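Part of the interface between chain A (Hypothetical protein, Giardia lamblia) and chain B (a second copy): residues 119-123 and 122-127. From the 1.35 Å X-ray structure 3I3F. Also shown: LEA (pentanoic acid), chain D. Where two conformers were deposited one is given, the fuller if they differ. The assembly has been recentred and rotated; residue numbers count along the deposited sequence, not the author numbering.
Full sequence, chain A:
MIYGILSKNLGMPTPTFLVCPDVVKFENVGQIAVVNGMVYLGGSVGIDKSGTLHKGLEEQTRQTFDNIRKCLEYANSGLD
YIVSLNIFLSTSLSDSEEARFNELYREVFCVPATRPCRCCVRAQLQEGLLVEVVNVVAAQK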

# COMPACT_ATOMS: atom_id res chain seq x y z
N CYS A 119 -7.92 0.52 -4.64
CA CYS A 119 -7.52 -0.59 -5.49
C CYS A 119 -8.01 -1.87 -4.85
O CYS A 119 -8.35 -1.89 -3.66
N CYS A 120 -8.09 -2.93 -5.64
CA CYS A 120 -8.63 -4.20 -5.17
C CYS A 120 -8.00 -5.34 -5.95
O CYS A 120 -8.11 -5.39 -7.18
N VAL A 121 -7.32 -6.23 -5.24
CA VAL A 121 -6.72 -7.42 -5.85
C VAL A 121 -6.97 -8.63 -4.96
O VAL A 121 -7.32 -8.49 -3.79
N ARG A 122 -6.78 -9.81 -5.54
CA ARG A 122 -6.91 -11.07 -4.80
C ARG A 122 -5.57 -11.43 -4.17
O ARG A 122 -4.52 -11.22 -4.77
N ALA A 123 -5.61 -11.98 -2.96
CA ALA A 123 -4.41 -12.42 -2.26
C ALA A 123 -4.74 -13.54 -1.29
O ALA A 123 -5.90 -13.72 -0.91
N ARG B 122 3.72 -9.96 -7.73
CA ARG B 122 2.70 -10.59 -8.54
C ARG B 122 1.41 -10.70 -7.74
O ARG B 122 1.43 -10.87 -6.52
N ALA B 123 0.28 -10.60 -8.44
CA ALA B 123 -1.03 -10.75 -7.81
C ALA B 123 -2.06 -11.16 -8.86
O ALA B 123 -1.86 -10.94 -10.05
N GLN B 124 -3.15 -11.77 -8.40
CA GLN B 124 -4.26 -12.12 -9.28
C GLN B 124 -5.13 -10.88 -9.46
O GLN B 124 -5.83 -10.46 -8.54
N LEU B 125 -5.05 -10.28 -10.64
CA LEU B 125 -5.76 -9.05 -10.96
C LEU B 125 -7.12 -9.37 -11.57
O LEU B 125 -7.39 -10.51 -11.93
N GLN B 126 -7.96 -8.34 -11.70
CA GLN B 126 -9.28 -8.50 -12.31
C GLN B 126 -9.16 -8.87 -13.80
O GLN B 126 -8.09 -8.72 -14.40
N GLU B 127 -10.25 -9.36 -14.37
CA GLU B 127 -10.24 -9.98 -15.71
C GLU B 127 -9.51 -9.14 -16.76
O GLU B 127 -9.81 -7.96 -16.95

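The two stretches meet around one direct backbone hydrogen bond, from Arg A122 N to Gln B124 O at 3.2 Å with an N-H...O angle of 165°, which is nearly straight. Water 2 closes the other side of this pairing: it donates to Arg A122 O at 2.7 Å and accepts from Gln B124 N at 2.9 Å, so the second backbone link is made through solvent. Water 1 makes a similar bridge further along: it accepts from Gln B126 N at 3.1 Å and lies 2.9 Å from Cys A120 O, positioned to donate to it, though other acceptors elsewhere in the structure compete for its protons.

Val A121 supplies the apolar part of the contact. Its CA-to-CB bond points sideways, and chi1 of -59° (m) places CG1 3.7 Å from CD2 of Leu B125. Leu B125 reaches this position indirectly. Its CA-to-CB bond points away from chain A, but chi1 of -52° (m) and chi2 of 176° (t) bring the end of the side chain back, so that CD2 lies nearer than CB. Ala B123 does point toward chain A, yet its methyl packs loosely: CB is 4.5 Å from Val A121 CB and 4.3 Å from Arg A122 O.

Arg A122 and Gln B124 have the most area covered by the opposing stretch, 63 and 60 Å² respectively, and their side chains approach each other most closely at the base, CB to CB at 3.9 Å. Arg A122 starts toward chain B, but chi1 of -57° (m) and chi2 of -58° (m) turn the chain, and its end leads away; chi3 is -163° (t). NE, NH1 and NH2 are hydrogen-bonded elsewhere in the structure, so the contact uses the aliphatic base while the guanidinium finds its partners outside it. Two conformers were deposited for this residue, and the description applies to the one given. Gln B124 is extended, with chi1 of 176° and chi2 of 172° (both t), which lays the chain along the base of Arg A122: Gln B124 OE1 comes within 4.0 Å of Arg A122 CB, a packing contact and not a hydrogen bond.

Gln B126 also begins sideways, and chi1 of -68° (m) with chi2 of 168° (t) carries its end nearer to Cys A120 and the bound pentanoic acid. The orientation of its terminal amide is uncertain, so no hydrogen bond is assigned to it. Cys A120 has chi1 of -174° (t) and a sideways CB; the ligand atom O1 is 3.4 Å from Cys A120 N and 3.3 Å from Cys A119 CA. Cys A119, with chi1 of 65° (p), makes no contact with the chain B stretch, its side chain remaining 7.6 Å away.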

# COMPACT_ATOMS: atom_id res chain seq x y z
CB CYS A 119 -6.00 -0.62 -5.71
SG CYS A 119 -5.02 -0.95 -4.24
CB CYS A 120 -10.15 -4.23 -5.33
SG CYS A 120 -10.94 -5.69 -4.63
CB VAL A 121 -5.20 -7.25 -6.06
CG1 VAL A 121 -4.91 -6.05 -6.96
CG2 VAL A 121 -4.48 -7.12 -4.73
CB ARG A 122 -7.34 -12.21 -5.73
CG ARG A 122 -8.64 -11.98 -6.47
CD ARG A 122 -9.80 -11.72 -5.53
NE ARG A 122 -11.08 -11.89 -6.20
CZ ARG A 122 -11.74 -13.05 -6.26
NH1 ARG A 122 -12.91 -13.12 -6.88
NH2 ARG A 122 -11.23 -14.13 -5.69
CB ALA A 123 -3.77 -11.25 -1.53
CB ARG B 122 3.14 -11.97 -9.02
CG ARG B 122 4.45 -12.00 -9.79
CD ARG B 122 4.44 -11.05 -10.97
NE ARG B 122 5.53 -11.33 -11.90
CZ ARG B 122 5.54 -12.31 -12.81
NH1 ARG B 122 4.50 -13.13 -12.93
NH2 ARG B 122 6.59 -12.47 -13.60
CB ALA B 123 -1.45 -9.46 -7.14
CB GLN B 124 -5.06 -13.29 -8.71
CG GLN B 124 -6.30 -13.66 -9.51
CD GLN B 124 -6.95 -14.95 -9.03
OE1 GLN B 124 -6.67 -15.43 -7.93
NE2 GLN B 124 -7.83 -15.51 -9.85
CB LEU B 125 -4.95 -8.19 -11.93
CG LEU B 125 -3.50 -7.91 -11.52
CD1 LEU B 125 -2.77 -7.14 -12.61
CD2 LEU B 125 -3.45 -7.15 -10.20
CB GLN B 126 -10.12 -7.23 -12.12
CG GLN B 126 -10.50 -6.99 -10.65
CD GLN B 126 -11.06 -5.60 -10.38
OE1 GLN B 126 -11.03 -5.12 -9.25
NE2 GLN B 126 -11.59 -4.95 -11.42
CB GLU B 127 -11.67 -10.26 -16.18
CG GLU B 127 -11.76 -11.14 -17.42
CD GLU B 127 -13.19 -11.45 -17.82
OE1 GLU B 127 -14.09 -10.70 -17.41
OE2 GLU B 127 -13.40 -12.44 -18.56
C2 LEA D . -10.83 -1.44 -7.89
O2 LEA D . -11.65 -2.39 -7.94
C3 LEA D . -10.19 -0.93 -9.17
C4 LEA D . -10.45 -1.85 -10.36
C5 LEA D . -10.15 -1.16 -11.69
C6 LEA D . -8.84 -0.41 -11.66
O1 LEA D . -10.53 -0.88 -6.82
O HOH W 1 -7.25 -5.99 -9.89
O HOH W 2 -2.84 -13.01 -5.85